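Local structure of trypanothione-dependent glyoxalase I (Leishmania major, 2C21) at residues Leu47-Tyr52 against Val60-Tyr65; Ile14-Leu19 against Asp116-Tyr121. The protein is a nickel-containing, dimeric member of the glyoxalase/bleomycin resistance protein/dioxygenase superfamily, built from paired four-stranded mixed sheets. One frame throughout, in Å; residues are numbered along the deposited sequence.

Contact 1: Leu47-Tyr52 against Val60-Tyr65; sequences LVFLGY and VLELTY. With NI (nickel (II) ion), chain G.
Phe49 and Glu62 run alongside each other on one face of an antiparallel strand pair, the aliphatic part of the glutamate resting on the ring. Glu62 CG sits 3.9 Å from the centroid of the Phe49 ring, a CH-pi contact displaced toward the rim, and the carboxylate plane is turned only 18° from the ring plane. With CG anti to the backbone N (chi1 -178°) and the chain extended beyond it, the carboxylate is carried out from the sheet until Glu62 OE1 meets the nickel ion at 2.4 Å. Across the strand pair Glu62 OE2 lies against the leucine methyls: Leu47 CD1 is 3.3 Å from Glu62 OE2, and CD2 of the same leucine also abuts Thr64 OG1. Val60 CG2 comes to the edge of the Phe49 ring.

The hairpin side chains on the reverse face, Val48, Leu50, Leu61 and Leu63, are all aliphatic and buried. Leu50 CD1 presses on Leu63 CD1 at 3.5 Å, closer than ordinary carbon contact, the two leucines set perpendicular; Tyr26 of helix 19-29 packs on Leu50 and Leu61. Between the faces, Val48 with Leu63 and Leu50 with Leu61 form two hydrogen-bonded pairs, with Leu61 N 2.8 Å from Leu50 O. The contrast is at the Leu47 end, which is partly exposed. A water is modelled on the nickel, its very short distance doubtful. His11, together with His80 and Glu123 of the second subunit, completes the protein ligands: a beta hairpin supplying one carboxylate to the intersubunit metal site characteristic of dimeric glyoxalase I enzymes.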
ATOM      1  N   LEU A  47      -1.181   3.397  16.646  1.00 37.47           N
ATOM      2  CA  LEU A  47      -1.571   3.251  15.241  1.00 37.47           C
ATOM      3  C   LEU A  47      -2.702   4.225  14.878  1.00 37.74           C
ATOM      4  O   LEU A  47      -3.630   4.469  15.682  1.00 37.54           O
ATOM      5  CB  LEU A  47      -2.045   1.826  14.960  1.00 37.03           C
ATOM      6  CG  LEU A  47      -1.234   0.647  15.478  1.00 36.75           C
ATOM      7  CD1 LEU A  47      -1.996  -0.635  15.138  1.00 38.18           C
ATOM      8  CD2 LEU A  47       0.173   0.599  14.895  1.00 38.25           C
ATOM      9  N   VAL A  48      -2.627   4.767  13.673  1.00 37.69           N
ATOM     10  CA  VAL A  48      -3.698   5.618  13.113  1.00 37.97           C
ATOM     11  C   VAL A  48      -4.019   5.156  11.716  1.00 37.64           C
ATOM     12  O   VAL A  48      -3.123   4.994  10.881  1.00 38.02           O
ATOM     13  CB  VAL A  48      -3.319   7.108  13.036  1.00 38.17           C
ATOM     14  CG1 VAL A  48      -4.488   7.930  12.471  1.00 37.58           C
ATOM     15  CG2 VAL A  48      -2.900   7.623  14.407  1.00 38.65           C
ATOM     16  N   PHE A  49      -5.301   4.920  11.480  1.00 37.88           N
ATOM     17  CA  PHE A  49      -5.793   4.490  10.186  1.00 38.05           C
ATOM     18  C   PHE A  49      -6.487   5.667   9.529  1.00 38.11           C
ATOM     19  O   PHE A  49      -7.394   6.291  10.130  1.00 37.65           O
ATOM     20  CB  PHE A  49      -6.728   3.293  10.343  1.00 37.91           C
ATOM     21  CG  PHE A  49      -6.017   2.040  10.796  1.00 39.01           C
ATOM     22  CD1 PHE A  49      -5.712   1.840  12.146  1.00 40.63           C
ATOM     23  CD2 PHE A  49      -5.638   1.069   9.878  1.00 39.86           C
ATOM     24  CE1 PHE A  49      -5.021   0.686  12.567  1.00 39.32           C
ATOM     25  CE2 PHE A  49      -4.968  -0.077  10.285  1.00 37.82           C
ATOM     26  CZ  PHE A  49      -4.660  -0.269  11.632  1.00 39.29           C
ATOM     27  N   LEU A  50      -6.045   5.982   8.314  1.00 39.50           N
ATOM     28  CA  LEU A  50      -6.601   7.089   7.504  1.00 40.24           C
ATOM     29  C   LEU A  50      -6.940   6.598   6.118  1.00 39.91           C
ATOM     30  O   LEU A  50      -6.280   5.715   5.582  1.00 39.53           O
ATOM     31  CB  LEU A  50      -5.587   8.220   7.294  1.00 41.07           C
ATOM     32  CG  LEU A  50      -4.903   8.876   8.487  1.00 43.41           C
ATOM     33  CD1 LEU A  50      -3.551   8.214   8.685  1.00 45.78           C
ATOM     34  CD2 LEU A  50      -4.758  10.368   8.237  1.00 45.11           C
ATOM     35  N   GLY A  51      -7.938   7.220   5.516  1.00 39.54           N
ATOM     36  CA  GLY A  51      -8.296   6.871   4.158  1.00 40.07           C
ATOM     37  C   GLY A  51      -9.365   7.747   3.588  1.00 39.52           C
ATOM     38  O   GLY A  51      -9.804   8.706   4.207  1.00 39.78           O
ATOM     39  N   TYR A  52      -9.791   7.389   2.391  1.00 39.63           N
ATOM     40  CA  TYR A  52     -10.830   8.107   1.695  1.00 39.14           C
ATOM     41  C   TYR A  52     -12.185   7.466   1.961  1.00 39.12           C
ATOM     42  O   TYR A  52     -13.210   7.923   1.477  1.00 39.17           O
ATOM     43  CB  TYR A  52     -10.500   8.141   0.201  1.00 39.50           C
ATOM     44  CG  TYR A  52      -9.281   8.988  -0.108  1.00 38.36           C
ATOM     45  CD1 TYR A  52      -9.317  10.359   0.067  1.00 38.35           C
ATOM     46  CD2 TYR A  52      -8.093   8.416  -0.551  1.00 38.80           C
ATOM     47  CE1 TYR A  52      -8.216  11.150  -0.210  1.00 38.50           C
ATOM     48  CE2 TYR A  52      -6.977   9.201  -0.823  1.00 37.77           C
ATOM     49  CZ  TYR A  52      -7.042  10.563  -0.660  1.00 38.15           C
ATOM     50  OH  TYR A  52      -5.949  11.359  -0.945  1.00 37.31           O
ATOM     51  N   VAL A  60      -6.852   1.376   3.010  1.00 37.84           N
ATOM     52  CA  VAL A  60      -6.488   2.565   3.752  1.00 37.67           C
ATOM     53  C   VAL A  60      -4.992   2.616   4.048  1.00 37.56           C
ATOM     54  O   VAL A  60      -4.229   1.748   3.616  1.00 37.64           O
ATOM     55  CB  VAL A  60      -7.362   2.698   5.034  1.00 37.40           C
ATOM     56  CG1 VAL A  60      -8.841   2.698   4.656  1.00 37.46           C
ATOM     57  CG2 VAL A  60      -7.067   1.587   6.062  1.00 38.19           C
ATOM     58  N   LEU A  61      -4.597   3.664   4.762  1.00 37.90           N
ATOM     59  CA  LEU A  61      -3.234   3.892   5.199  1.00 38.21           C
ATOM     60  C   LEU A  61      -3.161   3.747   6.720  1.00 38.19           C
ATOM     61  O   LEU A  61      -4.005   4.294   7.444  1.00 37.47           O
ATOM     62  CB  LEU A  61      -2.802   5.307   4.783  1.00 38.72           C
ATOM     63  CG  LEU A  61      -1.391   5.781   5.127  1.00 39.86           C
ATOM     64  CD1 LEU A  61      -0.340   4.844   4.543  1.00 41.16           C
ATOM     65  CD2 LEU A  61      -1.200   7.207   4.609  1.00 41.20           C
ATOM     66  N   GLU A  62      -2.168   2.984   7.182  1.00 37.76           N
ATOM     67  CA  GLU A  62      -1.887   2.794   8.598  1.00 38.47           C
ATOM     68  C   GLU A  62      -0.561   3.446   8.949  1.00 38.82           C
ATOM     69  O   GLU A  62       0.476   3.099   8.363  1.00 38.77           O
ATOM     70  CB  GLU A  62      -1.787   1.305   8.954  1.00 38.17           C
ATOM     71  CG  GLU A  62      -1.535   1.061  10.428  1.00 38.47           C
ATOM     72  CD  GLU A  62      -1.230  -0.397  10.759  1.00 41.42           C
ATOM     73  OE1 GLU A  62      -1.243  -1.241   9.843  1.00 39.13           O
ATOM     74  OE2 GLU A  62      -0.991  -0.683  11.949  1.00 43.51           O
ATOM     75  N   LEU A  63      -0.591   4.372   9.911  1.00 38.58           N
ATOM     76  CA  LEU A  63       0.621   4.966  10.466  1.00 38.83           C
ATOM     77  C   LEU A  63       0.917   4.350  11.820  1.00 38.72           C
ATOM     78  O   LEU A  63       0.030   4.241  12.654  1.00 38.84           O
ATOM     79  CB  LEU A  63       0.455   6.471  10.652  1.00 39.20           C
ATOM     80  CG  LEU A  63      -0.237   7.235   9.539  1.00 40.77           C
ATOM     81  CD1 LEU A  63      -0.344   8.697   9.953  1.00 41.14           C
ATOM     82  CD2 LEU A  63       0.522   7.070   8.247  1.00 40.54           C
ATOM     83  N   THR A  64       2.176   3.970  12.028  1.00 38.63           N
ATOM     84  CA  THR A  64       2.655   3.489  13.301  1.00 38.59           C
ATOM     85  C   THR A  64       3.635   4.523  13.839  1.00 38.09           C
ATOM     86  O   THR A  64       4.585   4.904  13.144  1.00 37.65           O
ATOM     87  CB  THR A  64       3.425   2.152  13.130  1.00 38.81           C
ATOM     88  OG1 THR A  64       2.557   1.160  12.569  1.00 38.89           O
ATOM     89  CG2 THR A  64       3.952   1.677  14.458  1.00 38.86           C
ATOM     90  N   TYR A  65       3.371   4.980  15.058  1.00 37.60           N
ATOM     91  CA  TYR A  65       4.283   5.826  15.795  1.00 37.83           C
ATOM     92  C   TYR A  65       4.870   5.008  16.949  1.00 38.10           C
ATOM     93  O   TYR A  65       4.123   4.465  17.773  1.00 38.11           O
ATOM     94  CB  TYR A  65       3.537   7.062  16.333  1.00 37.50           C
ATOM     95  CG  TYR A  65       4.333   7.850  17.337  1.00 37.66           C
ATOM     96  CD1 TYR A  65       5.481   8.542  16.944  1.00 37.59           C
ATOM     97  CD2 TYR A  65       3.959   7.900  18.685  1.00 36.24           C
ATOM     98  CE1 TYR A  65       6.227   9.262  17.857  1.00 37.48           C
ATOM     99  CE2 TYR A  65       4.704   8.623  19.604  1.00 35.84           C
ATOM    100  CZ  TYR A  65       5.836   9.296  19.187  1.00 37.21           C
ATOM    101  OH  TYR A  65       6.602  10.021  20.078  1.00 36.56           O
TER
HETATM  102 NI    NI G1142      -1.397  -3.582   9.487  0.50 35.36          NI
HETATM  103  O   HOH W   1      -2.109  -3.803  11.093  1.00 38.79           O

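Contact 2: Ile14-Leu19 against Asp116-Tyr121; sequences IRVGDL and DPDGYY
Ile14 and Tyr120 are set antiparallel, the isoleucine pointing back along the ring and spread over one of its faces. Ile14 CB stands 3.9 Å from the centroid of the Tyr120 ring, 23° off its normal, as a CH-pi contact. The two branches of Ile14 spread over that same face, CG2 toward CE1 and CD1 toward CD2, with CG1 between the backbone N and the carbonyl carbon (chi1 56°) and CD1 extended beyond it. At the ring's edge, in its plane, the phenol donates to the backbone: Tyr120 OH is 2.6 Å from Arg15 O, on a carbonyl lone pair. Face and edge together restrict how the ring can turn.

The tyrosine follows a type I beta turn, Asp116 to Gly119, in the loop joining strands 111-115 and 121-126, so the contact ties the end of strand 8-15 in one sheet to a connection in the other. Asp116 OD1 accepts from Asp118 N, an Asx turn, and also from Tyr120 N, the two donors on opposite faces of the carboxylate plane, while OD2 bonds to Tyr26 OH.

Asp118 stands perpendicular to Val16. Asp118 OD2 lies 3.3 Å from Val16 CB, and Asp118 OD1 takes Gly17 N at 2.8 Å, on the syn side but 34° out of plane. Arg21 forms a salt bridge with that same OD1, and a water donates to both Asp118 OD2 and Asp18 O.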
ATOM      1  N   ILE A  14       3.048   2.348   7.171  1.00 37.17           N
ATOM      2  CA  ILE A  14       4.345   3.053   7.200  1.00 37.12           C
ATOM      3  C   ILE A  14       4.574   3.572   8.629  1.00 37.31           C
ATOM      4  O   ILE A  14       3.611   3.886   9.341  1.00 36.33           O
ATOM      5  CB  ILE A  14       4.389   4.246   6.210  1.00 37.56           C
ATOM      6  CG1 ILE A  14       3.247   5.231   6.472  1.00 38.72           C
ATOM      7  CG2 ILE A  14       4.360   3.765   4.759  1.00 38.16           C
ATOM      8  CD1 ILE A  14       3.459   6.599   5.822  1.00 39.59           C
ATOM      9  N   ARG A  15       5.832   3.648   9.052  1.00 37.29           N
ATOM     10  CA  ARG A  15       6.159   4.209  10.356  1.00 36.62           C
ATOM     11  C   ARG A  15       6.523   5.679  10.196  1.00 36.77           C
ATOM     12  O   ARG A  15       7.173   6.079   9.221  1.00 36.95           O
ATOM     13  CB  ARG A  15       7.312   3.464  11.032  1.00 36.84           C
ATOM     14  CG  ARG A  15       7.077   1.947  11.252  1.00 36.60           C
ATOM     15  CD  ARG A  15       8.325   1.245  11.731  1.00 38.48           C
ATOM     16  NE  ARG A  15       8.093  -0.204  11.874  1.00 40.16           N
ATOM     17  CZ  ARG A  15       8.224  -1.106  10.899  1.00 42.93           C
ATOM     18  NH1 ARG A  15       8.626  -0.771   9.679  1.00 40.15           N
ATOM     19  NH2 ARG A  15       7.945  -2.380  11.154  1.00 42.61           N
ATOM     20  N   VAL A  16       6.084   6.480  11.151  1.00 36.61           N
ATOM     21  CA  VAL A  16       6.207   7.939  11.072  1.00 36.06           C
ATOM     22  C   VAL A  16       6.792   8.488  12.345  1.00 35.95           C
ATOM     23  O   VAL A  16       6.567   7.947  13.440  1.00 35.26           O
ATOM     24  CB  VAL A  16       4.853   8.611  10.770  1.00 36.63           C
ATOM     25  CG1 VAL A  16       4.298   8.103   9.423  1.00 38.58           C
ATOM     26  CG2 VAL A  16       3.835   8.378  11.893  1.00 36.70           C
ATOM     27  N   GLY A  17       7.519   9.591  12.215  1.00 36.17           N
ATOM     28  CA  GLY A  17       8.184  10.211  13.362  1.00 36.56           C
ATOM     29  C   GLY A  17       7.314  11.059  14.277  1.00 36.87           C
ATOM     30  O   GLY A  17       7.657  11.258  15.435  1.00 37.01           O
ATOM     31  N   ASP A  18       6.195  11.556  13.761  1.00 37.80           N
ATOM     32  CA  ASP A  18       5.377  12.569  14.447  1.00 38.60           C
ATOM     33  C   ASP A  18       3.952  12.439  13.895  1.00 39.03           C
ATOM     34  O   ASP A  18       3.682  12.787  12.758  1.00 38.46           O
ATOM     35  CB  ASP A  18       6.024  13.952  14.194  1.00 38.52           C
ATOM     36  CG  ASP A  18       5.234  15.144  14.739  1.00 39.34           C
ATOM     37  OD1 ASP A  18       4.020  15.100  14.988  1.00 38.95           O
ATOM     38  OD2 ASP A  18       5.879  16.197  14.855  1.00 42.65           O
ATOM     39  N   LEU A  19       3.055  11.890  14.706  1.00 39.57           N
ATOM     40  CA  LEU A  19       1.662  11.707  14.294  1.00 39.97           C
ATOM     41  C   LEU A  19       0.986  13.008  13.879  1.00 39.49           C
ATOM     42  O   LEU A  19       0.349  13.071  12.844  1.00 39.03           O
ATOM     43  CB  LEU A  19       0.850  11.058  15.416  1.00 40.29           C
ATOM     44  CG  LEU A  19       0.309   9.612  15.298  1.00 41.63           C
ATOM     45  CD1 LEU A  19       0.886   8.771  14.194  1.00 41.36           C
ATOM     46  CD2 LEU A  19       0.419   8.928  16.634  1.00 42.93           C
ATOM     47  N   ASP A 116       6.067  13.064   1.646  1.00 36.40           N
ATOM     48  CA  ASP A 116       5.367  13.290   2.894  1.00 36.29           C
ATOM     49  C   ASP A 116       6.357  13.747   3.970  1.00 36.27           C
ATOM     50  O   ASP A 116       7.566  13.766   3.725  1.00 35.21           O
ATOM     51  CB  ASP A 116       4.496  12.059   3.273  1.00 36.40           C
ATOM     52  CG  ASP A 116       5.190  11.051   4.163  1.00 36.50           C
ATOM     53  OD1 ASP A 116       6.435  11.081   4.337  1.00 35.53           O
ATOM     54  OD2 ASP A 116       4.437  10.186   4.694  1.00 37.53           O
ATOM     55  N   PRO A 117       5.853  14.152   5.158  1.00 36.74           N
ATOM     56  CA  PRO A 117       6.756  14.744   6.153  1.00 36.67           C
ATOM     57  C   PRO A 117       7.915  13.854   6.628  1.00 36.77           C
ATOM     58  O   PRO A 117       8.936  14.384   7.101  1.00 36.25           O
ATOM     59  CB  PRO A 117       5.812  15.111   7.292  1.00 37.13           C
ATOM     60  CG  PRO A 117       4.485  15.334   6.589  1.00 37.26           C
ATOM     61  CD  PRO A 117       4.464  14.170   5.639  1.00 36.53           C
ATOM     62  N   ASP A 118       7.778  12.535   6.466  1.00 36.44           N
ATOM     63  CA  ASP A 118       8.839  11.599   6.840  1.00 36.93           C
ATOM     64  C   ASP A 118       9.745  11.176   5.688  1.00 36.95           C
ATOM     65  O   ASP A 118      10.706  10.440   5.918  1.00 37.73           O
ATOM     66  CB  ASP A 118       8.252  10.342   7.485  1.00 36.59           C
ATOM     67  CG  ASP A 118       7.643  10.615   8.829  1.00 36.94           C
ATOM     68  OD1 ASP A 118       8.389  10.694   9.829  1.00 35.88           O
ATOM     69  OD2 ASP A 118       6.409  10.766   8.880  1.00 41.06           O
ATOM     70  N   GLY A 119       9.451  11.616   4.466  1.00 36.97           N
ATOM     71  CA  GLY A 119      10.266  11.268   3.312  1.00 37.00           C
ATOM     72  C   GLY A 119       9.728  10.153   2.422  1.00 37.45           C
ATOM     73  O   GLY A 119      10.400   9.730   1.470  1.00 37.76           O
ATOM     74  N   TYR A 120       8.533   9.657   2.720  1.00 37.93           N
ATOM     75  CA  TYR A 120       7.894   8.664   1.864  1.00 37.55           C
ATOM     76  C   TYR A 120       7.382   9.356   0.600  1.00 38.08           C
ATOM     77  O   TYR A 120       6.940  10.528   0.640  1.00 37.24           O
ATOM     78  CB  TYR A 120       6.708   7.984   2.566  1.00 37.12           C
ATOM     79  CG  TYR A 120       7.070   7.146   3.775  1.00 35.82           C
ATOM     80  CD1 TYR A 120       7.543   5.845   3.632  1.00 35.23           C
ATOM     81  CD2 TYR A 120       6.924   7.656   5.060  1.00 34.56           C
ATOM     82  CE1 TYR A 120       7.887   5.067   4.750  1.00 35.64           C
ATOM     83  CE2 TYR A 120       7.251   6.891   6.187  1.00 34.39           C
ATOM     84  CZ  TYR A 120       7.736   5.597   6.027  1.00 34.26           C
ATOM     85  OH  TYR A 120       8.061   4.846   7.138  1.00 34.50           O
ATOM     86  N   TYR A 121       7.413   8.616  -0.505  1.00 38.15           N
ATOM     87  CA  TYR A 121       6.905   9.114  -1.777  1.00 38.53           C
ATOM     88  C   TYR A 121       5.441   8.784  -2.010  1.00 38.53           C
ATOM     89  O   TYR A 121       4.960   7.699  -1.677  1.00 38.79           O
ATOM     90  CB  TYR A 121       7.740   8.558  -2.928  1.00 39.40           C
ATOM     91  CG  TYR A 121       9.117   9.144  -2.965  1.00 40.07           C
ATOM     92  CD1 TYR A 121      10.211   8.433  -2.503  1.00 43.06           C
ATOM     93  CD2 TYR A 121       9.327  10.428  -3.446  1.00 42.07           C
ATOM     94  CE1 TYR A 121      11.501   8.991  -2.550  1.00 44.08           C
ATOM     95  CE2 TYR A 121      10.596  10.991  -3.486  1.00 42.43           C
ATOM     96  CZ  TYR A 121      11.673  10.277  -3.036  1.00 43.49           C
ATOM     97  OH  TYR A 121      12.925  10.854  -3.079  1.00 44.28           O
TER
HETATM   98  O   HOH W   2       5.740  12.492  11.066  1.00 38.89           O

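Overall arrangement
Both contacts are buried, yet they illustrate how chemistry follows place in a fold. Contact 1 lies within one sheet and joins neighbours in sequence through a regular ladder, with a metal-binding face and an aliphatic one. Contact 2 closes a loop of 96 residues that contains contact 1, and joins the end of a strand of one sheet, and the loop after it, to a turn of the other through side-chain-to-backbone bonds and one aromatic ring. They meet because strands 60-66 and 8-15 run side by side: Glu62 O lies 2.9 Å from Ile14 N, a probable hydrogen bond. Each also touches the second subunit, contact 1 through a nickel ion whose ligands come from both subunits, contact 2 through a beta ladder at Ile14.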